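Long-range contacts in carboxyvinyl-carboxyphosphonate phosphorylmutase (PDB 4IQD), which belongs to the phosphoenolpyruvate phosphomutase family of TIM-barrel proteins and is modelled here with bound pyruvic acid: residues L51-G57 with L90-D95; A81-V85 with E115-A119; A110-V114 with V156-L160; Y161-D167 with A189-E195. All coordinates share one frame; numbering follows the deposited sequence.

Overall arrangement
Two contacts pair strands of the barrel wall and two pack the outer helices on the turns behind it. Interactions 1 and 4 pair parallel strands in two parts of the wall, 53-55 with 92-95 and 161-166 with 191-194; their centres lie about 14 Å apart, and Leu93 CD1 packs on Val163 CG2 at 4.1 Å. Both reach one pyruvic acid, through Tyr54, Ser56 and Asp95 in interaction 1 and through Arg165 in interaction 4. Interactions 2 and 3 each join an outer helix to the turn after the following helix. Their centres are about 11 Å apart, and a probable hydrogen bond links Val118 N to Met113 O. Asp83 of interaction 2 lies at a different pyruvic acid.

Interaction 1: residues L51-G57 with L90-D95; sequences LALYLSG and LPVLVD. With PYR (pyruvic acid), chain C.
Leu51 meets the residues leading into the other strand with its carbonyl: O lies 3.3 Å from Pro91 CD, with Leu90 CD2 close by. At Ala52 the chain is already buried, and its backbone N has no partner in the model. Leu53 begins the parallel pairing. Its N donates to Pro91 O and its O accepts from Leu93 N, both at 2.9 Å. The side chains of Leu53 and Leu90 cross at about a right angle, Leu53 CG to Leu90 CD1 4.1 Å.

Tyr54 turns to the other face of the sheet with Leu93. With chi1 -174° the ring swings away from the backbone N and slants across Leu93: CD1 rests 3.6 Å from Leu93 CD2, and Leu93 CG lies in the ring plane at the edge. The hydroxyl is hydrogen-bonded to Gln122 OE1, which probably steadies the ring; Tyr54 OH stands 3.5 Å from pyruvic acid OXT. Leu55 continues the ladder, its N giving Leu93 O a nearly straight bond (3.0 Å, 169°) and its O taking Asp95 N. Ser56 caps helix 57-63 through Ala59 N, and its OG also donates to pyruvic acid O at 2.9 Å. Gly57 N adds a weak bond to Asp95 OD2, at 3.4 Å; the other carboxylate oxygen, OD1, is held by Asp97 N.

In the barrel wall, strand 31-34 flanks Tyr54 and strand 120-124 flanks Val94. Helix 74-88 packs its Ala81 on Leu55 and Val94, and helix 14-26 meets Pro91 through Leu17 and Phe21.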
loop_
_atom_site.group_PDB
_atom_site.type_symbol
_atom_site.label_atom_id
_atom_site.label_comp_id
_atom_site.label_asym_id
_atom_site.label_seq_id
_atom_site.Cartn_x
_atom_site.Cartn_y
_atom_site.Cartn_z
ATOM N N LEU A 51 -13.872 14.793 -0.798
ATOM C CA LEU A 51 -13.230 15.985 -1.348
ATOM C C LEU A 51 -11.910 16.326 -0.670
ATOM O O LEU A 51 -11.284 17.343 -0.972
ATOM C CB LEU A 51 -14.178 17.175 -1.238
ATOM C CG LEU A 51 -15.563 16.963 -1.848
ATOM C CD1 LEU A 51 -16.415 18.206 -1.665
ATOM C CD2 LEU A 51 -15.455 16.585 -3.319
ATOM N N ALA A 52 -11.499 15.474 0.256
ATOM C CA ALA A 52 -10.248 15.654 0.964
ATOM C C ALA A 52 -9.841 14.293 1.486
ATOM O O ALA A 52 -10.684 13.422 1.664
ATOM C CB ALA A 52 -10.420 16.645 2.104
ATOM N N LEU A 53 -8.548 14.101 1.710
ATOM C CA LEU A 53 -8.045 12.803 2.137
ATOM C C LEU A 53 -7.150 12.953 3.347
ATOM O O LEU A 53 -6.619 14.029 3.600
ATOM C CB LEU A 53 -7.265 12.128 1.010
ATOM C CG LEU A 53 -8.044 11.726 -0.237
ATOM C CD1 LEU A 53 -7.094 11.118 -1.243
ATOM C CD2 LEU A 53 -9.155 10.755 0.109
ATOM N N TYR A 54 -6.983 11.864 4.086
ATOM C CA TYR A 54 -6.181 11.880 5.297
ATOM C C TYR A 54 -5.106 10.807 5.244
ATOM O O TYR A 54 -5.370 9.665 4.881
ATOM C CB TYR A 54 -7.081 11.659 6.515
ATOM C CG TYR A 54 -6.393 11.795 7.855
ATOM C CD1 TYR A 54 -5.977 13.035 8.323
ATOM C CD2 TYR A 54 -6.187 10.688 8.668
ATOM C CE1 TYR A 54 -5.360 13.167 9.556
ATOM C CE2 TYR A 54 -5.575 10.813 9.903
ATOM C CZ TYR A 54 -5.160 12.052 10.341
ATOM O OH TYR A 54 -4.547 12.178 11.571
ATOM N N LEU A 55 -3.886 11.185 5.597
ATOM C CA LEU A 55 -2.819 10.215 5.745
ATOM C C LEU A 55 -2.455 10.086 7.217
ATOM O O LEU A 55 -1.844 10.983 7.793
ATOM C CB LEU A 55 -1.597 10.627 4.932
ATOM C CG LEU A 55 -0.457 9.611 4.924
ATOM C CD1 LEU A 55 -0.925 8.290 4.332
ATOM C CD2 LEU A 55 0.738 10.155 4.161
ATOM N N SER A 56 -2.849 8.974 7.826
ATOM C CA SER A 56 -2.594 8.749 9.245
ATOM C C SER A 56 -1.315 7.957 9.455
ATOM O O SER A 56 -1.019 7.035 8.698
ATOM C CB SER A 56 -3.764 8.007 9.886
ATOM O OG SER A 56 -3.383 6.705 10.291
ATOM N N GLY A 57 -0.563 8.315 10.489
ATOM C CA GLY A 57 0.661 7.605 10.810
ATOM C C GLY A 57 0.354 6.155 11.109
ATOM O O GLY A 57 1.101 5.253 10.731
ATOM N N LEU A 90 -6.453 15.869 -4.869
ATOM C CA LEU A 90 -7.284 16.290 -3.745
ATOM C C LEU A 90 -6.440 16.840 -2.606
ATOM O O LEU A 90 -5.293 16.430 -2.434
ATOM C CB LEU A 90 -8.110 15.118 -3.216
ATOM C CG LEU A 90 -9.353 14.724 -4.004
ATOM C CD1 LEU A 90 -10.065 13.595 -3.288
ATOM C CD2 LEU A 90 -10.264 15.923 -4.171
ATOM N N PRO A 91 -7.011 17.768 -1.822
ATOM C CA PRO A 91 -6.334 18.262 -0.622
ATOM C C PRO A 91 -6.123 17.115 0.351
ATOM O O PRO A 91 -7.060 16.374 0.639
ATOM C CB PRO A 91 -7.337 19.258 -0.035
ATOM C CG PRO A 91 -8.224 19.631 -1.170
ATOM C CD PRO A 91 -8.322 18.408 -2.014
ATOM N N VAL A 92 -4.902 16.966 0.843
ATOM C CA VAL A 92 -4.595 15.892 1.769
ATOM C C VAL A 92 -4.027 16.442 3.067
ATOM O O VAL A 92 -3.054 17.192 3.059
ATOM C CB VAL A 92 -3.600 14.893 1.153
ATOM C CG1 VAL A 92 -3.154 13.878 2.188
ATOM C CG2 VAL A 92 -4.228 14.199 -0.044
ATOM N N LEU A 93 -4.666 16.076 4.173
ATOM C CA LEU A 93 -4.176 16.386 5.507
ATOM C C LEU A 93 -3.285 15.253 5.991
ATOM O O LEU A 93 -3.709 14.098 6.066
ATOM C CB LEU A 93 -5.347 16.584 6.470
ATOM C CG LEU A 93 -5.076 16.618 7.973
ATOM C CD1 LEU A 93 -4.218 17.813 8.371
ATOM C CD2 LEU A 93 -6.395 16.633 8.719
ATOM N N VAL A 94 -2.047 15.591 6.318
ATOM C CA VAL A 94 -1.074 14.594 6.717
ATOM C C VAL A 94 -0.729 14.692 8.192
ATOM O O VAL A 94 -0.315 15.740 8.679
ATOM C CB VAL A 94 0.212 14.726 5.895
ATOM C CG1 VAL A 94 1.272 13.775 6.418
ATOM C CG2 VAL A 94 -0.080 14.467 4.430
ATOM N N ASP A 95 -0.911 13.584 8.897
ATOM C CA ASP A 95 -0.484 13.468 10.279
ATOM C C ASP A 95 1.036 13.432 10.325
ATOM O O ASP A 95 1.652 12.437 9.941
ATOM C CB ASP A 95 -1.063 12.193 10.893
ATOM C CG ASP A 95 -0.573 11.943 12.311
ATOM O OD1 ASP A 95 -0.068 12.887 12.955
ATOM O OD2 ASP A 95 -0.707 10.796 12.789
HETATM C C PYR C . -4.515 8.219 13.816
HETATM O O PYR C . -4.649 7.374 12.827
HETATM O OXT PYR C . -3.884 9.351 13.611
HETATM C CA PYR C . -5.034 7.898 15.071
HETATM O O3 PYR C . -4.828 8.680 16.101
HETATM C CB PYR C . -5.846 6.648 15.247
#

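Interaction 2: residues A81-V85 with E115-A119; sequences ARDLV and EAKVA. With PYR (pyruvic acid), chain F.
Ala81, Arg82 and Val85 on one side of helix 74-88 pack against Ala116, Lys117 and Val118, in the short turn that carries the chain from helix 103-115 into strand 120-124. It is a largely apolar contact on the outside of the barrel. Ala81 CB touches Val118 CG2 at 3.9 Å. One turn on, Val85 sets CG2 against Ala116 O at 3.7 Å and CG1 against Lys117 CB at 4.0 Å, the Val85 and Lys117 side chains crossing at about a right angle. Lys117 leaves the helix with positive phi (63°) in a Schellman motif, while its far end turns off to hydrogen-bond Ser12 O and Gln11 OE1.

Arg82 bends at chi2 and chi3 and lays CD over Ala116 CA at 3.7 Å. Asp83 looks the other way, OD2 standing 3.1 Å from O3 of a pyruvic acid, which Arg80 of the second subunit hydrogen-bonds.

Arg82 NH1 comes within 3.0 Å of Glu115 O, but at too poor an angle for a hydrogen bond. With no hydrogen bond between the two segments, cohesion comes from van der Waals packing of aliphatic groups on each other and on the turn's carbonyls, to which the guanidinium may add a favourable electrostatic term at the helix end.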
loop_
_atom_site.group_PDB
_atom_site.type_symbol
_atom_site.label_atom_id
_atom_site.label_comp_id
_atom_site.label_asym_id
_atom_site.label_seq_id
_atom_site.Cartn_x
_atom_site.Cartn_y
_atom_site.Cartn_z
ATOM N N ALA A 81 2.581 10.581 0.796
ATOM C CA ALA A 81 1.668 11.703 0.623
ATOM C C ALA A 81 1.709 12.188 -0.816
ATOM O O ALA A 81 0.693 12.611 -1.367
ATOM C CB ALA A 81 2.024 12.832 1.577
ATOM N N ARG A 82 2.893 12.120 -1.414
ATOM C CA ARG A 82 3.069 12.447 -2.821
ATOM C C ARG A 82 2.147 11.563 -3.634
ATOM O O ARG A 82 1.399 12.046 -4.481
ATOM C CB ARG A 82 4.510 12.184 -3.247
ATOM C CG ARG A 82 5.051 13.123 -4.298
ATOM C CD ARG A 82 6.091 14.032 -3.675
ATOM N NE ARG A 82 7.260 14.207 -4.530
ATOM C CZ ARG A 82 7.464 15.263 -5.308
ATOM N NH1 ARG A 82 6.575 16.247 -5.340
ATOM N NH2 ARG A 82 8.558 15.340 -6.052
ATOM N N ASP A 83 2.209 10.263 -3.357
ATOM C CA ASP A 83 1.396 9.267 -4.043
ATOM C C ASP A 83 -0.071 9.651 -4.038
ATOM O O ASP A 83 -0.766 9.498 -5.040
ATOM C CB ASP A 83 1.544 7.904 -3.372
ATOM C CG ASP A 83 2.932 7.327 -3.517
ATOM O OD1 ASP A 83 3.822 8.029 -4.043
ATOM O OD2 ASP A 83 3.130 6.170 -3.093
ATOM N N LEU A 84 -0.532 10.156 -2.902
ATOM C CA LEU A 84 -1.933 10.509 -2.739
ATOM C C LEU A 84 -2.328 11.662 -3.648
ATOM O O LEU A 84 -3.276 11.549 -4.414
ATOM C CB LEU A 84 -2.247 10.834 -1.279
ATOM C CG LEU A 84 -2.734 9.660 -0.426
ATOM C CD1 LEU A 84 -1.733 8.518 -0.410
ATOM C CD2 LEU A 84 -3.061 10.115 0.990
ATOM N N VAL A 85 -1.593 12.764 -3.568
ATOM C CA VAL A 85 -1.882 13.928 -4.395
ATOM C C VAL A 85 -1.712 13.621 -5.884
ATOM O O VAL A 85 -2.582 13.949 -6.692
ATOM C CB VAL A 85 -0.995 15.127 -4.011
ATOM C CG1 VAL A 85 -1.359 16.346 -4.850
ATOM C CG2 VAL A 85 -1.139 15.438 -2.532
ATOM N N GLU A 115 6.411 20.577 -0.847
ATOM C CA GLU A 115 6.953 19.982 -2.059
ATOM C C GLU A 115 6.052 18.867 -2.574
ATOM O O GLU A 115 5.860 18.722 -3.779
ATOM C CB GLU A 115 8.362 19.452 -1.814
ATOM C CG GLU A 115 9.396 20.543 -1.625
ATOM C CD GLU A 115 10.804 19.997 -1.580
ATOM O OE1 GLU A 115 10.967 18.810 -1.235
ATOM O OE2 GLU A 115 11.746 20.751 -1.897
ATOM N N ALA A 116 5.482 18.095 -1.655
ATOM C CA ALA A 116 4.579 17.010 -2.026
ATOM C C ALA A 116 3.191 17.532 -2.384
ATOM O O ALA A 116 2.295 16.753 -2.709
ATOM C CB ALA A 116 4.488 15.986 -0.904
ATOM N N LYS A 117 3.031 18.852 -2.326
ATOM C CA LYS A 117 1.755 19.525 -2.571
ATOM C C LYS A 117 0.706 19.135 -1.536
ATOM O O LYS A 117 -0.488 19.098 -1.830
ATOM C CB LYS A 117 1.247 19.271 -3.994
ATOM C CG LYS A 117 2.237 19.668 -5.076
ATOM C CD LYS A 117 2.066 18.813 -6.323
ATOM C CE LYS A 117 0.832 19.206 -7.109
ATOM N NZ LYS A 117 1.039 20.477 -7.861
ATOM N N VAL A 118 1.162 18.839 -0.325
ATOM C CA VAL A 118 0.257 18.568 0.779
ATOM C C VAL A 118 -0.502 19.846 1.112
ATOM O O VAL A 118 0.082 20.928 1.153
ATOM C CB VAL A 118 1.022 18.072 2.019
ATOM C CG1 VAL A 118 0.099 17.943 3.200
ATOM C CG2 VAL A 118 1.689 16.740 1.725
ATOM N N ALA A 119 -1.807 19.719 1.331
ATOM C CA ALA A 119 -2.652 20.871 1.627
ATOM C C ALA A 119 -2.610 21.289 3.097
ATOM O O ALA A 119 -2.701 22.474 3.406
ATOM C CB ALA A 119 -4.082 20.600 1.198
HETATM C C PYR F . 6.695 3.932 -1.359
HETATM O O PYR F . 7.993 4.065 -1.486
HETATM O OXT PYR F . 6.165 2.740 -1.234
HETATM C CA PYR F . 5.885 5.060 -1.348
HETATM O O3 PYR F . 4.744 5.045 -0.706
HETATM C CB PYR F . 6.318 6.296 -2.077
#

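Interaction 3: residues A110-V114 with V156-L160; sequences AVEMV and VAPSL
Val156, the last helical residue before the turn, presses its CG1 on Val111 CG2 at 3.5 Å. The branches that meet differ: CG1 of Val156 stands opposite its own backbone N (chi1 -176°), whereas CG2 of Val111 lies beside the N of its residue. This pair closes the outer side of the contact, where Val156 is exposed.

Ala157, the first residue to leave the helix, points its methyl at the facing helix. CB lies 4.0 Å from Ala110 CB and 3.8 Å from Val114 CG2, thus bridging two residues one helical turn apart. It also opens a type I beta turn, closed by the bond from Leu160 N to Ala157 O at 3.2 Å, which brings Ala157 and Leu160 onto the same helix. Between them, Ser159 OG lies 4.2 Å from Val114 CG2; its hydroxyl has its polar partner in Gln14 OE1 of helix 14-26.

Leu160 completes the contact from the buried side. CD1 touches Val114 CG2 at 3.7 Å, so that Val114 CG2 meets both Ala157 and Leu160, the two ends of the turn. CD2 approaches the helix backbone, 3.9 Å from Ala110 O, and rests more loosely against Met113 CB at 4.4 Å. Selenomethionine Met113 then leads its chain away toward Val77 and Ala78 of helix 74-88, and both it and Leu160 also rest on Val121 of strand 120-124.

Almost wholly apolar, and with no hydrogen bond across it, the contact sets one outer helix against the helix-to-strand turn of the next beta-alpha unit, an arrangement characteristic of the TIM barrel.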
loop_
_atom_site.group_PDB
_atom_site.type_symbol
_atom_site.label_atom_id
_atom_site.label_comp_id
_atom_site.label_asym_id
_atom_site.label_seq_id
_atom_site.Cartn_x
_atom_site.Cartn_y
_atom_site.Cartn_z
ATOM N N ALA A 110 7.934 20.592 7.055
ATOM C CA ALA A 110 7.011 21.532 6.431
ATOM C C ALA A 110 7.336 21.758 4.960
ATOM O O ALA A 110 6.436 21.828 4.127
ATOM C CB ALA A 110 7.007 22.856 7.182
ATOM N N VAL A 111 8.619 21.876 4.641
ATOM C CA VAL A 111 9.031 22.091 3.260
ATOM C C VAL A 111 8.727 20.866 2.415
ATOM O O VAL A 111 8.213 20.981 1.306
ATOM C CB VAL A 111 10.532 22.384 3.152
ATOM C CG1 VAL A 111 10.905 22.680 1.711
ATOM C CG2 VAL A 111 10.907 23.545 4.044
ATOM N N GLU A 112 9.051 19.695 2.952
ATOM C CA GLU A 112 8.840 18.439 2.243
ATOM C C GLU A 112 7.371 18.213 1.923
ATOM O O GLU A 112 7.035 17.668 0.875
ATOM C CB GLU A 112 9.376 17.264 3.058
ATOM C CG GLU A 112 10.886 17.229 3.194
ATOM C CD GLU A 112 11.354 16.095 4.082
ATOM O OE1 GLU A 112 10.599 15.715 5.000
ATOM O OE2 GLU A 112 12.470 15.582 3.858
HETATM N N MSE A 113 6.494 18.631 2.829
HETATM C CA MSE A 113 5.060 18.479 2.610
HETATM C C MSE A 113 4.552 19.453 1.547
HETATM O O MSE A 113 3.690 19.111 0.744
HETATM C CB MSE A 113 4.291 18.652 3.922
HETATM C CG MSE A 113 4.647 17.616 4.987
HETATM SE SE MSE A 113 4.332 15.763 4.439
HETATM C CE MSE A 113 5.461 14.861 5.742
ATOM N N VAL A 114 5.095 20.665 1.539
ATOM C CA VAL A 114 4.735 21.645 0.523
ATOM C C VAL A 114 5.218 21.161 -0.833
ATOM O O VAL A 114 4.524 21.296 -1.842
ATOM C CB VAL A 114 5.331 23.030 0.837
ATOM C CG1 VAL A 114 5.255 23.939 -0.378
ATOM C CG2 VAL A 114 4.613 23.657 2.025
ATOM N N VAL A 156 8.240 29.047 7.711
ATOM C CA VAL A 156 8.844 28.445 6.529
ATOM C C VAL A 156 7.807 28.103 5.462
ATOM O O VAL A 156 8.094 28.159 4.268
ATOM C CB VAL A 156 9.660 27.187 6.894
ATOM C CG1 VAL A 156 10.360 26.634 5.672
ATOM C CG2 VAL A 156 10.680 27.517 7.962
ATOM N N ALA A 157 6.598 27.766 5.896
ATOM C CA ALA A 157 5.556 27.324 4.975
ATOM C C ALA A 157 4.211 27.986 5.253
ATOM O O ALA A 157 3.305 27.346 5.786
ATOM C CB ALA A 157 5.417 25.813 5.042
ATOM N N PRO A 158 4.067 29.266 4.879
ATOM C CA PRO A 158 2.831 30.001 5.173
ATOM C C PRO A 158 1.656 29.513 4.335
ATOM O O PRO A 158 0.516 29.876 4.613
ATOM C CB PRO A 158 3.180 31.446 4.794
ATOM C CG PRO A 158 4.677 31.481 4.683
ATOM C CD PRO A 158 5.063 30.119 4.213
ATOM N N SER A 159 1.933 28.699 3.323
ATOM C CA SER A 159 0.892 28.192 2.438
ATOM C C SER A 159 0.305 26.890 2.967
ATOM O O SER A 159 -0.527 26.264 2.319
ATOM C CB SER A 159 1.451 27.981 1.030
ATOM O OG SER A 159 2.630 27.196 1.065
ATOM N N LEU A 160 0.742 26.494 4.156
ATOM C CA LEU A 160 0.337 25.224 4.743
ATOM C C LEU A 160 -0.723 25.412 5.825
ATOM O O LEU A 160 -0.496 26.104 6.816
ATOM C CB LEU A 160 1.557 24.513 5.328
ATOM C CG LEU A 160 1.637 22.997 5.166
ATOM C CD1 LEU A 160 1.476 22.596 3.705
ATOM C CD2 LEU A 160 2.960 22.496 5.710
#

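Interaction 4: residues Y161-D167 with A189-E195; sequences YIVARTD and ADAIFPE
Strands 161-166 and 191-194 run parallel at 25°, tied by a ladder in which Ala164 N bonds to Ala191 O, Phe193 N to Ala164 O, Thr166 N to Phe193 O, and Glu195 N to Thr166 O. At the start of the ladder a side chain stands in: Asp190 OD2 takes Ile162 N with its anti lone pair in a short, straight bond (2.6 Å, 174°), while Asp190 N returns to Ile162 O at 2.8 Å. The same residue lays CB over one face of the Tyr161 ring, 3.6 Å from the centroid.

In the middle, Ala164 CB touches Ala189 CB and Ile192 CD1, each at 3.9 Å, and Val163 packs on Ala191 and Phe193 on the other face.

Arg165 runs alongside Phe193. Its extended chain puts CG over the ring, 4.0 Å from the centroid, and Phe193 CZ lies over one face of the guanidinium, the two planes turned 43° apart. Two carboxylates grip the far end: NE donates to Asp167 OD2 at 3.1 Å, and NH2 forms a salt bridge with Glu195 OE1, also at 3.1 Å, by charge alone, since that oxygen lies well out of the guanidinium plane. This network is likely to hold Arg165 in place; its NH1 makes a weak hydrogen bond to O3 of pyruvic acid. At the C-terminal end of the pair, a water donates to both Thr166 O and Glu195 O.

Strand 120-124 pairs along the other edge of 161-166, and Leu215 of strand 215-217 meets Val163 and Phe193. On the opposite face, helix 174-187, the crossover of this beta-alpha-beta unit, packs on Ala164, Thr166 and Ile192.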
loop_
_atom_site.group_PDB
_atom_site.type_symbol
_atom_site.label_atom_id
_atom_site.label_comp_id
_atom_site.label_asym_id
_atom_site.label_seq_id
_atom_site.Cartn_x
_atom_site.Cartn_y
_atom_site.Cartn_z
ATOM N N TYR A 161 -1.879 24.790 5.624
ATOM C CA TYR A 161 -2.961 24.830 6.597
ATOM C C TYR A 161 -2.560 23.961 7.777
ATOM O O TYR A 161 -2.105 22.836 7.595
ATOM C CB TYR A 161 -4.241 24.301 5.954
ATOM C CG TYR A 161 -5.519 24.567 6.718
ATOM C CD1 TYR A 161 -6.256 25.726 6.498
ATOM C CD2 TYR A 161 -6.008 23.644 7.630
ATOM C CE1 TYR A 161 -7.434 25.966 7.179
ATOM C CE2 TYR A 161 -7.185 23.874 8.316
ATOM C CZ TYR A 161 -7.894 25.036 8.087
ATOM O OH TYR A 161 -9.065 25.264 8.768
ATOM N N ILE A 162 -2.704 24.483 8.988
ATOM C CA ILE A 162 -2.242 23.750 10.155
ATOM C C ILE A 162 -3.368 23.300 11.059
ATOM O O ILE A 162 -4.149 24.114 11.550
ATOM C CB ILE A 162 -1.297 24.583 11.016
ATOM C CG1 ILE A 162 -0.131 25.108 10.185
ATOM C CG2 ILE A 162 -0.792 23.746 12.173
ATOM C CD1 ILE A 162 0.801 25.996 10.967
ATOM N N VAL A 163 -3.436 21.995 11.288
ATOM C CA VAL A 163 -4.320 21.448 12.301
ATOM C C VAL A 163 -3.480 21.024 13.499
ATOM O O VAL A 163 -2.508 20.289 13.350
ATOM C CB VAL A 163 -5.115 20.241 11.767
ATOM C CG1 VAL A 163 -5.906 19.587 12.886
ATOM C CG2 VAL A 163 -6.034 20.673 10.633
ATOM N N ALA A 164 -3.843 21.506 14.685
ATOM C CA ALA A 164 -3.098 21.175 15.894
ATOM C C ALA A 164 -3.854 20.188 16.779
ATOM O O ALA A 164 -4.997 20.431 17.165
ATOM C CB ALA A 164 -2.759 22.438 16.673
ATOM N N ARG A 165 -3.210 19.072 17.097
ATOM C CA ARG A 165 -3.817 18.064 17.953
ATOM C C ARG A 165 -3.344 18.211 19.389
ATOM O O ARG A 165 -2.164 18.434 19.642
ATOM C CB ARG A 165 -3.481 16.660 17.457
ATOM C CG ARG A 165 -4.069 15.563 18.323
ATOM C CD ARG A 165 -3.358 14.246 18.114
ATOM N NE ARG A 165 -3.955 13.179 18.905
ATOM C CZ ARG A 165 -4.375 12.026 18.400
ATOM N NH1 ARG A 165 -4.254 11.787 17.102
ATOM N NH2 ARG A 165 -4.908 11.107 19.193
ATOM N N THR A 166 -4.267 18.087 20.333
ATOM C CA THR A 166 -3.893 18.098 21.740
ATOM C C THR A 166 -4.506 16.909 22.479
ATOM O O THR A 166 -5.686 16.604 22.319
ATOM C CB THR A 166 -4.253 19.438 22.427
ATOM O OG1 THR A 166 -3.905 19.377 23.815
ATOM C CG2 THR A 166 -5.736 19.748 22.288
ATOM N N ASP A 167 -3.686 16.222 23.267
ATOM C CA ASP A 167 -4.162 15.095 24.062
ATOM C C ASP A 167 -4.338 15.495 25.519
ATOM O O ASP A 167 -4.323 14.646 26.407
ATOM C CB ASP A 167 -3.193 13.915 23.963
ATOM C CG ASP A 167 -3.306 13.175 22.646
ATOM O OD1 ASP A 167 -4.001 12.141 22.603
ATOM O OD2 ASP A 167 -2.698 13.626 21.653
ATOM N N ALA A 189 -2.055 28.034 14.269
ATOM C CA ALA A 189 -2.889 26.899 13.889
ATOM C C ALA A 189 -4.240 27.382 13.373
ATOM O O ALA A 189 -4.805 28.339 13.899
ATOM C CB ALA A 189 -3.066 25.943 15.058
ATOM N N ASP A 190 -4.744 26.726 12.333
ATOM C CA ASP A 190 -5.983 27.141 11.686
ATOM C C ASP A 190 -7.171 26.314 12.163
ATOM O O ASP A 190 -8.324 26.666 11.914
ATOM C CB ASP A 190 -5.847 27.024 10.168
ATOM C CG ASP A 190 -4.563 27.640 9.650
ATOM O OD1 ASP A 190 -4.432 28.880 9.705
ATOM O OD2 ASP A 190 -3.685 26.886 9.183
ATOM N N ALA A 191 -6.880 25.214 12.851
ATOM C CA ALA A 191 -7.913 24.284 13.296
ATOM C C ALA A 191 -7.420 23.443 14.467
ATOM O O ALA A 191 -6.215 23.259 14.638
ATOM C CB ALA A 191 -8.340 23.385 12.141
ATOM N N ILE A 192 -8.351 22.927 15.264
ATOM C CA ILE A 192 -7.989 22.115 16.425
ATOM C C ILE A 192 -8.582 20.699 16.401
ATOM O O ILE A 192 -9.752 20.502 16.081
ATOM C CB ILE A 192 -8.365 22.811 17.752
ATOM C CG1 ILE A 192 -7.641 24.150 17.876
ATOM C CG2 ILE A 192 -8.004 21.941 18.935
ATOM C CD1 ILE A 192 -6.133 24.023 17.959
ATOM N N PHE A 193 -7.737 19.727 16.735
ATOM C CA PHE A 193 -8.115 18.332 16.905
ATOM C C PHE A 193 -8.025 18.053 18.409
ATOM O O PHE A 193 -6.942 17.791 18.929
ATOM C CB PHE A 193 -7.129 17.470 16.099
ATOM C CG PHE A 193 -7.300 15.967 16.245
ATOM C CD1 PHE A 193 -8.216 15.397 17.117
ATOM C CD2 PHE A 193 -6.505 15.121 15.488
ATOM C CE1 PHE A 193 -8.326 14.028 17.232
ATOM C CE2 PHE A 193 -6.618 13.751 15.594
ATOM C CZ PHE A 193 -7.525 13.205 16.466
ATOM N N PRO A 194 -9.169 18.100 19.111
ATOM C CA PRO A 194 -9.223 17.829 20.550
ATOM C C PRO A 194 -9.458 16.352 20.826
ATOM O O PRO A 194 -10.606 15.908 20.851
ATOM C CB PRO A 194 -10.441 18.641 21.012
ATOM C CG PRO A 194 -11.169 19.073 19.746
ATOM C CD PRO A 194 -10.503 18.413 18.580
ATOM N N GLU A 195 -8.383 15.605 21.037
ATOM C CA GLU A 195 -8.493 14.167 21.241
ATOM C C GLU A 195 -9.291 13.793 22.487
ATOM O O GLU A 195 -9.031 14.286 23.589
ATOM C CB GLU A 195 -7.111 13.510 21.280
ATOM C CG GLU A 195 -7.113 12.081 21.826
ATOM C CD GLU A 195 -7.725 11.067 20.873
ATOM O OE1 GLU A 195 -7.996 11.419 19.706
ATOM O OE2 GLU A 195 -7.926 9.907 21.291
HETATM O O HOH W 1 -7.651 16.789 24.193
HETATM O O HOH W 2 -6.794 13.602 25.531
#